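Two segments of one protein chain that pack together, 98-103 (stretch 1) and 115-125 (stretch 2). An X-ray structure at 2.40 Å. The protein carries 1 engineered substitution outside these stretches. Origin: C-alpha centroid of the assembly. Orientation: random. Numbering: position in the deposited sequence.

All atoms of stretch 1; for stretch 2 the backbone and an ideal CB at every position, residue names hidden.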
# COMPACT_ATOMS: atom_id res chain seq x y z
N TRP A 98 -14.97 0.54 -4.25
CA TRP A 98 -15.75 -0.48 -4.94
C TRP A 98 -16.75 -1.11 -3.96
O TRP A 98 -16.45 -1.23 -2.75
CB TRP A 98 -14.82 -1.56 -5.53
CG TRP A 98 -14.21 -1.20 -6.87
CD1 TRP A 98 -13.25 -0.24 -7.14
CD2 TRP A 98 -14.53 -1.80 -8.13
NE1 TRP A 98 -12.97 -0.22 -8.48
CE2 TRP A 98 -13.73 -1.17 -9.11
CE3 TRP A 98 -15.40 -2.82 -8.51
CZ2 TRP A 98 -13.78 -1.52 -10.44
CZ3 TRP A 98 -15.45 -3.18 -9.85
CH2 TRP A 98 -14.64 -2.53 -10.80
N ALA A 99 -17.93 -1.49 -4.46
CA ALA A 99 -18.90 -2.20 -3.61
C ALA A 99 -18.88 -3.68 -3.95
O ALA A 99 -18.54 -4.08 -5.06
CB ALA A 99 -20.29 -1.64 -3.75
N VAL A 100 -19.20 -4.48 -2.95
CA VAL A 100 -19.28 -5.92 -3.11
C VAL A 100 -20.75 -6.30 -2.86
O VAL A 100 -21.25 -6.22 -1.72
CB VAL A 100 -18.29 -6.66 -2.13
CG1 VAL A 100 -18.36 -8.15 -2.32
CG2 VAL A 100 -16.86 -6.19 -2.34
N ARG A 101 -21.44 -6.68 -3.93
CA ARG A 101 -22.89 -6.88 -3.94
C ARG A 101 -23.23 -8.35 -3.75
O ARG A 101 -22.74 -9.22 -4.46
CB ARG A 101 -23.50 -6.38 -5.26
CG ARG A 101 -25.02 -6.35 -5.32
CD ARG A 101 -25.52 -6.14 -6.77
NE ARG A 101 -25.58 -4.72 -7.14
CZ ARG A 101 -25.38 -4.26 -8.37
NH1 ARG A 101 -25.08 -5.09 -9.37
NH2 ARG A 101 -25.47 -2.95 -8.60
N ARG A 102 -24.07 -8.62 -2.78
CA ARG A 102 -24.58 -9.95 -2.56
C ARG A 102 -25.57 -10.22 -3.68
O ARG A 102 -26.31 -9.34 -4.10
CB ARG A 102 -25.19 -10.07 -1.17
CG ARG A 102 -25.81 -11.42 -0.90
CD ARG A 102 -24.84 -12.60 -0.98
NE ARG A 102 -25.34 -13.66 -0.12
CZ ARG A 102 -26.28 -14.54 -0.47
NH1 ARG A 102 -26.83 -14.49 -1.68
NH2 ARG A 102 -26.69 -15.46 0.39
N THR A 103 -25.52 -11.44 -4.21
CA THR A 103 -26.26 -11.86 -5.40
C THR A 103 -27.15 -13.07 -5.10
O THR A 103 -26.96 -13.74 -4.09
CB THR A 103 -25.25 -12.26 -6.53
OG1 THR A 103 -24.41 -11.15 -6.87
CG2 THR A 103 -25.96 -12.59 -7.68
N UNK A 115 -20.29 -15.08 5.12
CA UNK A 115 -20.03 -13.67 5.03
C UNK A 115 -21.30 -12.81 5.19
O UNK A 115 -21.21 -11.57 5.30
CB UNK A 115 -19.36 -13.37 3.69
N UNK A 116 -22.48 -13.45 5.17
CA UNK A 116 -23.74 -12.69 5.23
C UNK A 116 -23.89 -11.86 6.52
O UNK A 116 -24.55 -10.81 6.50
CB UNK A 116 -24.92 -13.65 5.11
N UNK A 117 -23.27 -12.29 7.62
CA UNK A 117 -23.37 -11.52 8.86
C UNK A 117 -22.70 -10.14 8.76
O UNK A 117 -22.93 -9.27 9.61
CB UNK A 117 -22.74 -12.31 10.01
N UNK A 118 -21.87 -9.94 7.74
CA UNK A 118 -21.24 -8.65 7.50
C UNK A 118 -22.00 -7.83 6.47
O UNK A 118 -21.50 -6.82 5.97
CB UNK A 118 -19.79 -8.85 7.04
N UNK A 119 -23.20 -8.28 6.12
CA UNK A 119 -24.03 -7.52 5.21
C UNK A 119 -24.64 -6.29 5.87
O UNK A 119 -25.21 -6.37 6.95
CB UNK A 119 -25.14 -8.41 4.65
N UNK A 120 -24.47 -5.14 5.23
CA UNK A 120 -25.28 -3.96 5.48
C UNK A 120 -26.15 -3.73 4.26
O UNK A 120 -25.63 -3.49 3.18
CB UNK A 120 -24.41 -2.74 5.79
N UNK A 121 -27.46 -3.88 4.41
CA UNK A 121 -28.35 -4.01 3.26
C UNK A 121 -27.99 -5.18 2.38
O UNK A 121 -27.94 -6.32 2.84
CB UNK A 121 -28.33 -2.72 2.43
N UNK A 122 -27.70 -4.90 1.11
CA UNK A 122 -27.31 -5.94 0.17
C UNK A 122 -25.84 -5.96 -0.22
O UNK A 122 -25.47 -6.51 -1.26
CB UNK A 122 -28.15 -5.80 -1.10
N UNK A 123 -25.00 -5.32 0.59
CA UNK A 123 -23.58 -5.27 0.33
C UNK A 123 -22.76 -5.76 1.48
O UNK A 123 -23.09 -5.52 2.64
CB UNK A 123 -23.16 -3.84 -0.02
N UNK A 124 -21.67 -6.43 1.15
CA UNK A 124 -20.69 -6.84 2.13
C UNK A 124 -19.92 -5.63 2.64
O UNK A 124 -19.19 -4.98 1.88
CB UNK A 124 -19.74 -7.88 1.54
N UNK A 125 -20.07 -5.34 3.92
CA UNK A 125 -19.56 -4.08 4.48
C UNK A 125 -18.12 -4.20 4.96
O UNK A 125 -17.85 -4.91 5.91
CB UNK A 125 -20.45 -3.62 5.64

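Stretch 1 runs as a strand from Trp98 to Arg102, and the later part of stretch 2 meets it through a single beta bridge. Backbone hydrogen bonds flank that bridge, and side chains add to the contact both there and away from it.

At position 115 the CA-to-CB bond points toward stretch 1, but nothing of it lies within 5.5 Å of the ideal CB, so many residues would be tolerated. The deposited residue is Trp115, whose ring leads away and makes no contact here.

Position 116 is more telling. Its CB points sideways, yet the ideal CB lies 5.2 Å from Arg102 NE, a distance that a short side chain can close. Opposite a guanidinium, an acid is the natural choice, and Asp or Glu could serve, as could a neutral acceptor such as Asn. It is Asp116, with chi1 in the m well, and its carboxylate forms a salt bridge. Arg102 NE donates to Asp116 OD1 at 3.0 Å, and Arg102 NH2 donates to Asp116 OD2 at 3.3 Å. Both bonds are nearly straight, so the two groups meet side by side, with OD1 at the edge of the guanidinium and near its plane.

Positions 117 and 118 are out of reach of stretch 1, which sets no preference there; they hold Arg117 and Phe118.

At position 119 CA-to-CB points toward stretch 1, but the ideal CB is too far for contact. A longer apolar side chain could reach the aliphatic part of Arg102. Leu119 does so, bringing CD2 to 3.9 Å from Arg102 CB.

Position 120 is again out of reach, and a range of residues would fit; it is Val120, which opens a type II' turn. Position 121 has phi 58° and psi -122°, a conformation that favours glycine, and Gly121 is found. Position 122 ends the turn's central pair. There is room for a CB, so contact with stretch 1 does not demand glycine, but Gly122 is present. Its backbone does the work: Arg102 N donates to Gly122 O at 3.0 Å.

Position 123 is paired with Arg101, the CA atoms being 4.6 Å apart. The ideal CB lies 3.5 Å from Val100 O and 5.2 Å from Ala99 CB, so a large side chain can reach across the strand, over Ala99 and toward Arg101; an aromatic or a long aliphatic residue would suit. Tyr123, with chi1 in the m well, places CD1 3.7 Å from Ala99 CB, an apolar contact. Its hydroxyl reaches the edge of the Arg101 guanidinium, OH lying 3.7 Å from NE, a proximity rather than a hydrogen bond.

At position 124 CA-to-CB points toward stretch 1, beside Val100, whose side chain invites an apolar partner such as Val, Ile or Leu. Leu124 supplies it, with CB 4.1 Å from Val100 CG1, while Leu124 N donates to Val100 O at 2.9 Å.

Position 125 points away and is unconstrained by stretch 1. It is Ser125, whose short hydroxyl side chain caps the helix that follows.

Stretch 2 115-125: WDRFLVGGYLS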
# COMPACT_ATOMS: atom_id res chain seq x y z
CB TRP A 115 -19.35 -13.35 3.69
CG TRP A 115 -18.06 -14.10 3.47
CD1 TRP A 115 -17.82 -15.04 2.50
CD2 TRP A 115 -16.84 -13.98 4.23
NE1 TRP A 115 -16.52 -15.51 2.61
CE2 TRP A 115 -15.91 -14.88 3.66
CE3 TRP A 115 -16.46 -13.22 5.34
CZ2 TRP A 115 -14.61 -15.02 4.17
CZ3 TRP A 115 -15.16 -13.36 5.84
CH2 TRP A 115 -14.25 -14.25 5.25
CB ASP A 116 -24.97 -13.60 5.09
CG ASP A 116 -25.15 -14.14 3.69
OD1 ASP A 116 -24.53 -13.61 2.74
OD2 ASP A 116 -25.94 -15.09 3.54
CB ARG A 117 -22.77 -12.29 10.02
CG ARG A 117 -21.31 -12.45 9.92
CD ARG A 117 -20.76 -13.06 11.19
NE ARG A 117 -20.55 -12.05 12.20
CZ ARG A 117 -19.75 -12.21 13.25
NH1 ARG A 117 -19.09 -13.36 13.42
NH2 ARG A 117 -19.60 -11.23 14.13
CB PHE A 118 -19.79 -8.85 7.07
CG PHE A 118 -19.03 -9.73 8.01
CD1 PHE A 118 -18.69 -9.27 9.28
CD2 PHE A 118 -18.73 -11.05 7.65
CE1 PHE A 118 -18.02 -10.09 10.18
CE2 PHE A 118 -18.05 -11.88 8.55
CZ PHE A 118 -17.70 -11.39 9.82
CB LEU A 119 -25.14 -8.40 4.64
CG LEU A 119 -24.83 -9.40 3.53
CD1 LEU A 119 -26.12 -10.11 3.20
CD2 LEU A 119 -24.32 -8.67 2.33
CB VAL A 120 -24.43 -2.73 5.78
CG1 VAL A 120 -25.30 -1.49 5.90
CG2 VAL A 120 -23.69 -2.95 7.05
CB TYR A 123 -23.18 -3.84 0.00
CG TYR A 123 -23.83 -3.32 -1.26
CD1 TYR A 123 -23.22 -3.51 -2.50
CD2 TYR A 123 -25.05 -2.67 -1.21
CE1 TYR A 123 -23.82 -3.05 -3.67
CE2 TYR A 123 -25.67 -2.20 -2.38
CZ TYR A 123 -25.05 -2.40 -3.60
OH TYR A 123 -25.63 -1.93 -4.75
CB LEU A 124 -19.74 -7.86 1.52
CG LEU A 124 -18.68 -8.48 2.42
CD1 LEU A 124 -19.36 -9.28 3.50
CD2 LEU A 124 -17.81 -9.37 1.56
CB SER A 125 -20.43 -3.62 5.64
OG SER A 125 -19.87 -2.45 6.24
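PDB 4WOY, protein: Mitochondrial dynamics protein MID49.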